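Local coordinates for protein RNA 2'-o-ribose methyltransferase (Thermus thermophilus, PDB 1IPA) that probably transfers methyl groups to ribose 2'-hydroxyls of RNA, as a knotted SAM-dependent enzyme of the TrmH family, at residues L190-H196 with L221-L226; E46-V52 with G95-R101; E109-S113 with W182-L188. One frame throughout, in Å; residues are numbered along the deposited sequence.

Interaction 1 of 3, residues L190-H196 with L221-L226; sequences LVATTPH and LRAAWL
L226 reaches from the first turn of helix 223-228 to the loop that follows strand 190-193, where both its methyls meet T194 CG2, the two side chains coming tip to tip. CD2 also lies 3.7 Å from A192 CB; its separation from T194 CG2, 3.2 Å, is so short as to be doubtful in detail. CD1 turns toward the loop beyond the strand and touches the edge of the H196 ring, 3.8 Å from CE1 and close to the ring plane. T194 offers its methyl rather than its hydroxyl because CG2 stands anti to its own carbonyl carbon, with OG1 at chi1 50° between the backbone N and that carbon.

L221, just before the helix, fills the space beside L226. Its CD1 packs 3.8 Å from A192 CB and rests against the backbone of T193, 3.3 Å from T193 O. A192 CB thus touches a methyl of each leucine. The T193 hydroxyl is engaged elsewhere, with A213 O of the adjoining strand.

W225 closes the other end. The side chain of L190 crosses it at about a right angle, and L190 CD2 meets the edge of the indole 4.2 Å from CE3. The indole NE1 is bonded to E176 outside the contact, while V120, V122 and V179 join in its packing. The contact between the segments is thus almost wholly apolar. It belongs to a beta-alpha-beta crossover of the parallel, Rossmann-like SPOUT methyltransferase sheet: helix 223-228 joins strands 210-214 and 231-233 and packs on strand 190-193, which lies between them.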
loop_
_atom_site.group_PDB
_atom_site.type_symbol
_atom_site.label_atom_id
_atom_site.label_comp_id
_atom_site.label_asym_id
_atom_site.label_seq_id
_atom_site.Cartn_x
_atom_site.Cartn_y
_atom_site.Cartn_z
ATOM N N LEU A 190 -21.340 -7.686 1.660
ATOM C CA LEU A 190 -20.436 -7.364 0.576
ATOM C C LEU A 190 -21.110 -6.565 -0.534
ATOM O O LEU A 190 -22.192 -6.920 -0.990
ATOM C CB LEU A 190 -19.855 -8.659 0.010
ATOM C CG LEU A 190 -19.054 -8.601 -1.300
ATOM C CD1 LEU A 190 -17.754 -7.824 -1.113
ATOM C CD2 LEU A 190 -18.762 -10.030 -1.766
ATOM N N VAL A 191 -20.458 -5.484 -0.951
ATOM C CA VAL A 191 -20.940 -4.619 -2.030
ATOM C C VAL A 191 -19.920 -4.750 -3.163
ATOM O O VAL A 191 -18.743 -4.422 -2.993
ATOM C CB VAL A 191 -21.003 -3.132 -1.576
ATOM C CG1 VAL A 191 -21.368 -2.223 -2.758
ATOM C CG2 VAL A 191 -22.007 -2.972 -0.447
ATOM N N ALA A 192 -20.355 -5.250 -4.310
ATOM C CA ALA A 192 -19.445 -5.418 -5.435
ATOM C C ALA A 192 -19.600 -4.293 -6.453
ATOM O O ALA A 192 -20.711 -3.880 -6.769
ATOM C CB ALA A 192 -19.683 -6.767 -6.108
ATOM N N THR A 193 -18.473 -3.804 -6.955
ATOM C CA THR A 193 -18.456 -2.729 -7.936
ATOM C C THR A 193 -18.368 -3.316 -9.349
ATOM O O THR A 193 -17.521 -4.163 -9.629
ATOM C CB THR A 193 -17.241 -1.787 -7.698
ATOM O OG1 THR A 193 -17.251 -1.320 -6.342
ATOM C CG2 THR A 193 -17.297 -0.583 -8.630
ATOM N N THR A 194 -19.265 -2.877 -10.225
ATOM C CA THR A 194 -19.289 -3.328 -11.613
ATOM C C THR A 194 -19.864 -2.222 -12.484
ATOM O O THR A 194 -20.764 -1.493 -12.060
ATOM C CB THR A 194 -20.171 -4.587 -11.809
ATOM O OG1 THR A 194 -21.451 -4.381 -11.199
ATOM C CG2 THR A 194 -19.520 -5.793 -11.189
ATOM N N PRO A 195 -19.354 -2.080 -13.717
ATOM C CA PRO A 195 -19.862 -1.039 -14.614
ATOM C C PRO A 195 -21.279 -1.328 -15.116
ATOM O O PRO A 195 -21.973 -0.426 -15.569
ATOM C CB PRO A 195 -18.830 -1.028 -15.738
ATOM C CG PRO A 195 -18.402 -2.474 -15.798
ATOM C CD PRO A 195 -18.227 -2.801 -14.333
ATOM N N HIS A 196 -21.723 -2.578 -15.029
ATOM C CA HIS A 196 -23.067 -2.891 -15.496
ATOM C C HIS A 196 -24.138 -2.996 -14.419
ATOM O O HIS A 196 -25.243 -3.462 -14.685
ATOM C CB HIS A 196 -23.062 -4.150 -16.370
ATOM C CG HIS A 196 -22.384 -5.328 -15.752
ATOM N ND1 HIS A 196 -22.929 -6.037 -14.705
ATOM C CD2 HIS A 196 -21.217 -5.945 -16.059
ATOM C CE1 HIS A 196 -22.130 -7.044 -14.394
ATOM N NE2 HIS A 196 -21.085 -7.009 -15.202
ATOM N N LEU A 221 -15.513 -7.679 -12.153
ATOM C CA LEU A 221 -15.375 -8.727 -11.153
ATOM C C LEU A 221 -16.014 -9.994 -11.705
ATOM O O LEU A 221 -17.058 -9.929 -12.355
ATOM C CB LEU A 221 -16.074 -8.314 -9.852
ATOM C CG LEU A 221 -15.448 -7.185 -9.026
ATOM C CD1 LEU A 221 -16.407 -6.739 -7.946
ATOM C CD2 LEU A 221 -14.148 -7.666 -8.416
ATOM N N ARG A 222 -15.381 -11.141 -11.455
ATOM C CA ARG A 222 -15.904 -12.421 -11.924
ATOM C C ARG A 222 -17.283 -12.663 -11.332
ATOM O O ARG A 222 -17.675 -12.008 -10.367
ATOM C CB ARG A 222 -14.978 -13.566 -11.512
ATOM C CG ARG A 222 -13.541 -13.381 -11.938
ATOM C CD ARG A 222 -12.679 -14.566 -11.521
ATOM N NE ARG A 222 -11.258 -14.289 -11.718
ATOM C CZ ARG A 222 -10.712 -13.956 -12.885
ATOM N NH1 ARG A 222 -11.466 -13.859 -13.975
ATOM N NH2 ARG A 222 -9.411 -13.709 -12.961
ATOM N N ALA A 223 -18.013 -13.609 -11.912
ATOM C CA ALA A 223 -19.357 -13.930 -11.443
ATOM C C ALA A 223 -19.339 -14.306 -9.965
ATOM O O ALA A 223 -20.241 -13.938 -9.213
ATOM C CB ALA A 223 -19.946 -15.073 -12.272
ATOM N N ALA A 224 -18.301 -15.030 -9.554
ATOM C CA ALA A 224 -18.164 -15.461 -8.170
ATOM C C ALA A 224 -18.400 -14.309 -7.197
ATOM O O ALA A 224 -19.119 -14.465 -6.209
ATOM C CB ALA A 224 -16.785 -16.057 -7.947
ATOM N N TRP A 225 -17.795 -13.158 -7.476
ATOM C CA TRP A 225 -17.948 -11.989 -6.610
ATOM C C TRP A 225 -19.325 -11.352 -6.696
ATOM O O TRP A 225 -19.844 -10.864 -5.698
ATOM C CB TRP A 225 -16.885 -10.931 -6.924
ATOM C CG TRP A 225 -15.514 -11.381 -6.561
ATOM C CD1 TRP A 225 -14.616 -12.011 -7.370
ATOM C CD2 TRP A 225 -14.917 -11.330 -5.259
ATOM N NE1 TRP A 225 -13.502 -12.363 -6.653
ATOM C CE2 TRP A 225 -13.658 -11.958 -5.355
ATOM C CE3 TRP A 225 -15.330 -10.818 -4.017
ATOM C CZ2 TRP A 225 -12.801 -12.090 -4.259
ATOM C CZ3 TRP A 225 -14.480 -10.947 -2.926
ATOM C CH2 TRP A 225 -13.225 -11.581 -3.057
ATOM N N LEU A 226 -19.920 -11.368 -7.883
ATOM C CA LEU A 226 -21.236 -10.773 -8.079
ATOM C C LEU A 226 -22.377 -11.576 -7.455
ATOM O O LEU A 226 -23.374 -11.010 -7.015
ATOM C CB LEU A 226 -21.493 -10.561 -9.572
ATOM C CG LEU A 226 -20.467 -9.635 -10.230
ATOM C CD1 LEU A 226 -20.891 -9.294 -11.647
ATOM C CD2 LEU A 226 -20.337 -8.369 -9.405
#

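Interaction 2 of 3, residues E46-V52 with G95-R101; sequences ELEQALV and GLIALAR
The antiparallel pairing of strands 47-52 and 96-101, from V52 opposite L96 to L47 opposite A100, lies inside the mixed sheet of the domain assigned to substrate RNA binding. L51 and I97 form a hydrogen-bonded pair of unequal halves: L51 N to I97 O is 2.8 Å and nearly straight, whereas I97 N to L51 O stretches to 3.3 Å, its donor tilted 30° from the carbonyl plane. L99 N binds Q49 O at 2.8 Å and E48 N binds L99 O at 2.9 Å. E48 and Q49 both stand against the single residue L99, and E48 departs from extended backbone angles (psi -35°), consistent with a classic beta bulge. R101 N to E46 O closes the pairing, and a water spans E46 N and R101 O.

L47, A50, V52, L96, A98 and A100 share one face, where L47, L96 and A98 touch helix 34-42 and L47 CD1 rests 3.8 Å from A100 CB. On the other face, toward helix 9-15, Q49 CG presses 3.5 Å from L99 CB, and its extended chain carries OE1 to R10.

E48 OE2 comes to the edge of the R101 guanidinium, 4.1 Å from NE and beyond a salt bridge, the two planes about perpendicular, while E48 OE1 pairs with R28. Since R101 NE lies close to R28 NH2, the carboxylate probably offsets these like charges; backbone bonds and apolar packing carry the rest.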
loop_
_atom_site.group_PDB
_atom_site.type_symbol
_atom_site.label_atom_id
_atom_site.label_comp_id
_atom_site.label_asym_id
_atom_site.label_seq_id
_atom_site.Cartn_x
_atom_site.Cartn_y
_atom_site.Cartn_z
ATOM N N GLU A 46 12.829 -1.576 12.766
ATOM C CA GLU A 46 14.197 -1.270 13.165
ATOM C C GLU A 46 15.044 -0.922 11.946
ATOM O O GLU A 46 14.951 -1.570 10.897
ATOM C CB GLU A 46 14.832 -2.462 13.885
ATOM C CG GLU A 46 13.911 -3.155 14.886
ATOM C CD GLU A 46 14.615 -4.252 15.666
ATOM O OE1 GLU A 46 15.413 -3.917 16.568
ATOM O OE2 GLU A 46 14.382 -5.446 15.371
ATOM N N LEU A 47 15.865 0.111 12.098
ATOM C CA LEU A 47 16.752 0.567 11.039
ATOM C C LEU A 47 18.176 0.137 11.371
ATOM O O LEU A 47 18.525 0.007 12.541
ATOM C CB LEU A 47 16.682 2.096 10.942
ATOM C CG LEU A 47 15.734 2.746 9.926
ATOM C CD1 LEU A 47 14.493 1.894 9.672
ATOM C CD2 LEU A 47 15.376 4.132 10.428
ATOM N N GLU A 48 18.998 -0.102 10.356
ATOM C CA GLU A 48 20.383 -0.490 10.610
ATOM C C GLU A 48 21.348 0.596 10.158
ATOM O O GLU A 48 22.384 0.815 10.783
ATOM C CB GLU A 48 20.714 -1.809 9.928
ATOM C CG GLU A 48 19.854 -2.947 10.419
ATOM C CD GLU A 48 20.432 -4.300 10.087
ATOM O OE1 GLU A 48 20.872 -4.482 8.934
ATOM O OE2 GLU A 48 20.438 -5.177 10.982
ATOM N N GLN A 49 21.010 1.275 9.071
ATOM C CA GLN A 49 21.854 2.352 8.594
ATOM C C GLN A 49 21.095 3.350 7.738
ATOM O O GLN A 49 20.056 3.031 7.166
ATOM C CB GLN A 49 23.060 1.806 7.825
ATOM C CG GLN A 49 22.753 1.080 6.545
ATOM C CD GLN A 49 24.019 0.586 5.874
ATOM O OE1 GLN A 49 24.864 -0.037 6.514
ATOM N NE2 GLN A 49 24.158 0.859 4.583
ATOM N N ALA A 50 21.620 4.568 7.671
ATOM C CA ALA A 50 21.000 5.618 6.888
ATOM C C ALA A 50 22.004 6.252 5.948
ATOM O O ALA A 50 23.126 6.558 6.340
ATOM C CB ALA A 50 20.416 6.678 7.807
ATOM N N LEU A 51 21.599 6.440 4.700
ATOM C CA LEU A 51 22.460 7.078 3.720
ATOM C C LEU A 51 21.998 8.524 3.625
ATOM O O LEU A 51 20.803 8.804 3.747
ATOM C CB LEU A 51 22.347 6.382 2.362
ATOM C CG LEU A 51 23.207 5.126 2.192
ATOM C CD1 LEU A 51 22.852 4.077 3.236
ATOM C CD2 LEU A 51 23.003 4.580 0.792
ATOM N N VAL A 52 22.948 9.434 3.416
ATOM C CA VAL A 52 22.658 10.863 3.340
ATOM C C VAL A 52 23.337 11.557 2.162
ATOM O O VAL A 52 24.516 11.338 1.908
ATOM C CB VAL A 52 23.118 11.557 4.626
ATOM C CG1 VAL A 52 22.790 13.041 4.569
ATOM C CG2 VAL A 52 22.468 10.894 5.827
ATOM N N GLY A 95 17.034 12.521 -0.272
ATOM C CA GLY A 95 18.390 12.742 0.192
ATOM C C GLY A 95 18.678 11.824 1.357
ATOM O O GLY A 95 19.804 11.755 1.853
ATOM N N LEU A 96 17.646 11.103 1.782
ATOM C CA LEU A 96 17.758 10.189 2.907
ATOM C C LEU A 96 17.096 8.858 2.600
ATOM O O LEU A 96 15.886 8.797 2.370
ATOM C CB LEU A 96 17.107 10.812 4.141
ATOM C CG LEU A 96 17.305 10.082 5.469
ATOM C CD1 LEU A 96 18.778 10.123 5.862
ATOM C CD2 LEU A 96 16.445 10.747 6.543
ATOM N N ILE A 97 17.903 7.800 2.583
ATOM C CA ILE A 97 17.429 6.442 2.323
ATOM C C ILE A 97 17.945 5.571 3.449
ATOM O O ILE A 97 19.120 5.651 3.803
ATOM C CB ILE A 97 18.000 5.860 1.018
ATOM C CG1 ILE A 97 17.555 6.687 -0.185
ATOM C CG2 ILE A 97 17.550 4.416 0.874
ATOM C CD1 ILE A 97 18.065 6.136 -1.515
ATOM N N ALA A 98 17.090 4.724 4.006
ATOM C CA ALA A 98 17.526 3.878 5.099
ATOM C C ALA A 98 17.474 2.396 4.783
ATOM O O ALA A 98 16.789 1.960 3.855
ATOM C CB ALA A 98 16.696 4.172 6.331
ATOM N N LEU A 99 18.234 1.627 5.550
ATOM C CA LEU A 99 18.254 0.182 5.408
ATOM C C LEU A 99 17.438 -0.287 6.596
ATOM O O LEU A 99 17.748 0.058 7.738
ATOM C CB LEU A 99 19.680 -0.363 5.519
ATOM C CG LEU A 99 19.831 -1.888 5.466
ATOM C CD1 LEU A 99 19.296 -2.402 4.125
ATOM C CD2 LEU A 99 21.295 -2.282 5.643
ATOM N N ALA A 100 16.404 -1.074 6.342
ATOM C CA ALA A 100 15.557 -1.543 7.424
ATOM C C ALA A 100 15.546 -3.056 7.558
ATOM O O ALA A 100 15.828 -3.778 6.609
ATOM C CB ALA A 100 14.142 -1.034 7.212
ATOM N N ARG A 101 15.213 -3.520 8.757
ATOM C CA ARG A 101 15.110 -4.940 9.062
ATOM C C ARG A 101 13.660 -5.340 8.784
ATOM O O ARG A 101 12.739 -4.708 9.289
ATOM C CB ARG A 101 15.408 -5.169 10.543
ATOM C CG ARG A 101 16.686 -5.919 10.849
ATOM C CD ARG A 101 16.486 -7.434 10.815
ATOM N NE ARG A 101 17.670 -8.124 11.323
ATOM C CZ ARG A 101 17.766 -9.439 11.491
ATOM N NH1 ARG A 101 16.744 -10.228 11.188
ATOM N NH2 ARG A 101 18.883 -9.964 11.976
HETATM O O HOH W 1 12.004 -4.241 11.810
#

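Interaction 3 of 3, residues E109-S113 with W182-L188; sequences EYRPS and WIKQHNL
W182 overlaps P112, its CZ2 standing 3.7 Å from P112 CD, where helix 176-185 runs out in a Schellman motif with N187 as its C-prime residue. The same proline carbon is wedged against H186, 3.7 Å from CD2. Beside it, the Y110 ring is nearly parallel to the indole (16° between planes) but slid so far that the two barely overlap; Y110 CD2 meets W182 CZ2 at 3.7 Å. Extension of W182 away from its own helix, with CG anti to the backbone N (chi1 -176°), brings the indole to the loop.

H186 ND1 lies over one face of that indole, near its rim, and donates to W182 O at 3.2 Å in an almost straight bond. An alanine in place of H186 removes the ND1 donor and the imidazole, and would probably leave W182 O without its side-chain mate and open a gap beside P112 CD. Strand 117-122 backs the cluster through I118, which touches Y110, P112, W182 and L188, and the Y110 hydroxyl bonds to E143. At the helix end, L188 N and H186 N both bond to I183 O, approaching from opposite faces of its carbonyl plane.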
loop_
_atom_site.group_PDB
_atom_site.type_symbol
_atom_site.label_atom_id
_atom_site.label_comp_id
_atom_site.label_asym_id
_atom_site.label_seq_id
_atom_site.Cartn_x
_atom_site.Cartn_y
_atom_site.Cartn_z
ATOM N N GLU A 109 -4.505 -13.237 13.824
ATOM C CA GLU A 109 -5.683 -13.311 12.978
ATOM C C GLU A 109 -6.522 -12.053 13.101
ATOM O O GLU A 109 -6.393 -11.298 14.065
ATOM C CB GLU A 109 -6.507 -14.544 13.337
ATOM C CG GLU A 109 -6.879 -14.629 14.793
ATOM C CD GLU A 109 -7.448 -15.983 15.151
ATOM O OE1 GLU A 109 -8.355 -16.455 14.433
ATOM O OE2 GLU A 109 -6.991 -16.576 16.151
ATOM N N TYR A 110 -7.389 -11.838 12.119
ATOM C CA TYR A 110 -8.226 -10.652 12.082
ATOM C C TYR A 110 -9.722 -10.928 12.010
ATOM O O TYR A 110 -10.175 -11.777 11.244
ATOM C CB TYR A 110 -7.805 -9.792 10.889
ATOM C CG TYR A 110 -8.726 -8.640 10.555
ATOM C CD1 TYR A 110 -8.961 -7.616 11.470
ATOM C CD2 TYR A 110 -9.346 -8.565 9.309
ATOM C CE1 TYR A 110 -9.789 -6.545 11.148
ATOM C CE2 TYR A 110 -10.173 -7.506 8.978
ATOM C CZ TYR A 110 -10.392 -6.499 9.897
ATOM O OH TYR A 110 -11.219 -5.454 9.568
ATOM N N ARG A 111 -10.476 -10.201 12.831
ATOM C CA ARG A 111 -11.932 -10.291 12.862
ATOM C C ARG A 111 -12.477 -8.869 12.829
ATOM O O ARG A 111 -12.174 -8.047 13.697
ATOM C CB ARG A 111 -12.439 -11.028 14.115
ATOM C CG ARG A 111 -11.525 -10.982 15.330
ATOM C CD ARG A 111 -11.452 -9.610 15.989
ATOM N NE ARG A 111 -10.408 -9.584 17.014
ATOM C CZ ARG A 111 -9.106 -9.673 16.754
ATOM N NH1 ARG A 111 -8.681 -9.785 15.500
ATOM N NH2 ARG A 111 -8.225 -9.673 17.748
ATOM N N PRO A 112 -13.290 -8.561 11.811
ATOM C CA PRO A 112 -13.882 -7.231 11.650
ATOM C C PRO A 112 -14.619 -6.703 12.875
ATOM O O PRO A 112 -15.414 -7.412 13.488
ATOM C CB PRO A 112 -14.807 -7.410 10.446
ATOM C CG PRO A 112 -15.170 -8.866 10.507
ATOM C CD PRO A 112 -13.856 -9.511 10.839
ATOM N N SER A 113 -14.351 -5.451 13.227
ATOM C CA SER A 113 -15.012 -4.830 14.361
ATOM C C SER A 113 -16.343 -4.247 13.875
ATOM O O SER A 113 -16.564 -4.114 12.676
ATOM C CB SER A 113 -14.128 -3.726 14.943
ATOM O OG SER A 113 -14.022 -2.633 14.052
ATOM N N TRP A 182 -13.919 -16.270 3.688
ATOM C CA TRP A 182 -13.684 -15.472 4.884
ATOM C C TRP A 182 -14.851 -14.502 5.124
ATOM O O TRP A 182 -15.363 -14.390 6.241
ATOM C CB TRP A 182 -12.381 -14.682 4.742
ATOM C CG TRP A 182 -12.018 -13.912 5.973
ATOM C CD1 TRP A 182 -11.417 -14.400 7.093
ATOM C CD2 TRP A 182 -12.283 -12.529 6.229
ATOM N NE1 TRP A 182 -11.294 -13.408 8.034
ATOM C CE2 TRP A 182 -11.818 -12.248 7.530
ATOM C CE3 TRP A 182 -12.873 -11.498 5.484
ATOM C CZ2 TRP A 182 -11.923 -10.978 8.109
ATOM C CZ3 TRP A 182 -12.978 -10.234 6.059
ATOM C CH2 TRP A 182 -12.504 -9.988 7.360
ATOM N N ILE A 183 -15.260 -13.807 4.065
ATOM C CA ILE A 183 -16.357 -12.843 4.138
ATOM C C ILE A 183 -17.587 -13.504 4.756
ATOM O O ILE A 183 -18.125 -13.033 5.756
ATOM C CB ILE A 183 -16.754 -12.320 2.726
ATOM C CG1 ILE A 183 -15.526 -11.796 1.980
ATOM C CG2 ILE A 183 -17.801 -11.221 2.852
ATOM C CD1 ILE A 183 -14.909 -10.584 2.589
ATOM N N LYS A 184 -18.023 -14.599 4.144
ATOM C CA LYS A 184 -19.194 -15.328 4.614
ATOM C C LYS A 184 -19.001 -15.880 6.016
ATOM O O LYS A 184 -19.949 -15.974 6.786
ATOM C CB LYS A 184 -19.530 -16.458 3.638
ATOM C CG LYS A 184 -19.731 -15.954 2.212
ATOM C CD LYS A 184 -20.763 -14.821 2.186
ATOM C CE LYS A 184 -20.503 -13.823 1.063
ATOM N NZ LYS A 184 -21.279 -12.575 1.287
ATOM N N GLN A 185 -17.763 -16.229 6.344
ATOM C CA GLN A 185 -17.440 -16.771 7.656
ATOM C C GLN A 185 -17.816 -15.789 8.766
ATOM O O GLN A 185 -18.183 -16.196 9.874
ATOM C CB GLN A 185 -15.945 -17.090 7.730
ATOM C CG GLN A 185 -15.554 -17.958 8.903
ATOM C CD GLN A 185 -16.389 -19.220 8.967
ATOM O OE1 GLN A 185 -16.598 -19.892 7.952
ATOM N NE2 GLN A 185 -16.869 -19.555 10.160
ATOM N N HIS A 186 -17.725 -14.497 8.467
ATOM C CA HIS A 186 -18.058 -13.475 9.452
ATOM C C HIS A 186 -19.358 -12.749 9.140
ATOM O O HIS A 186 -19.633 -11.690 9.707
ATOM C CB HIS A 186 -16.924 -12.451 9.568
ATOM C CG HIS A 186 -15.648 -13.021 10.101
ATOM N ND1 HIS A 186 -14.808 -13.806 9.344
ATOM C CD2 HIS A 186 -15.078 -12.933 11.327
ATOM C CE1 HIS A 186 -13.773 -14.177 10.078
ATOM N NE2 HIS A 186 -13.913 -13.662 11.285
ATOM N N ASN A 187 -20.162 -13.334 8.257
ATOM C CA ASN A 187 -21.427 -12.730 7.853
ATOM C C ASN A 187 -21.209 -11.249 7.572
ATOM O O ASN A 187 -21.935 -10.392 8.070
ATOM C CB ASN A 187 -22.497 -12.913 8.940
ATOM C CG ASN A 187 -23.102 -14.312 8.935
ATOM O OD1 ASN A 187 -23.421 -14.856 7.876
ATOM N ND2 ASN A 187 -23.277 -14.893 10.119
ATOM N N LEU A 188 -20.192 -10.962 6.768
ATOM C CA LEU A 188 -19.850 -9.590 6.418
ATOM C C LEU A 188 -20.530 -9.163 5.119
ATOM O O LEU A 188 -20.248 -9.706 4.058
ATOM C CB LEU A 188 -18.331 -9.467 6.272
ATOM C CG LEU A 188 -17.690 -8.096 6.054
ATOM C CD1 LEU A 188 -17.840 -7.247 7.305
ATOM C CD2 LEU A 188 -16.209 -8.278 5.713
#

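In sequence, interaction 2 comes first, then interaction 3, then interaction 1. Interaction 2 lies in the mixed sheet of the N-terminal, probably RNA-binding domain; its centre is about 42 Å from that of interaction 1 and about 37 Å from that of interaction 3, across the chain's centre from both. Interaction 1 and the helical half of interaction 3 belong to the SpoU methyltransferase family region, the two contacts having centres about 19 Å apart. Helix 176-185 leads directly into strand 190-193; in interaction 3 that helix end packs against the loop between strands 96-101 and 117-122, while interaction 1 packs the strand against helix 223-228. The three contacts thus sample both domains and the linker between them.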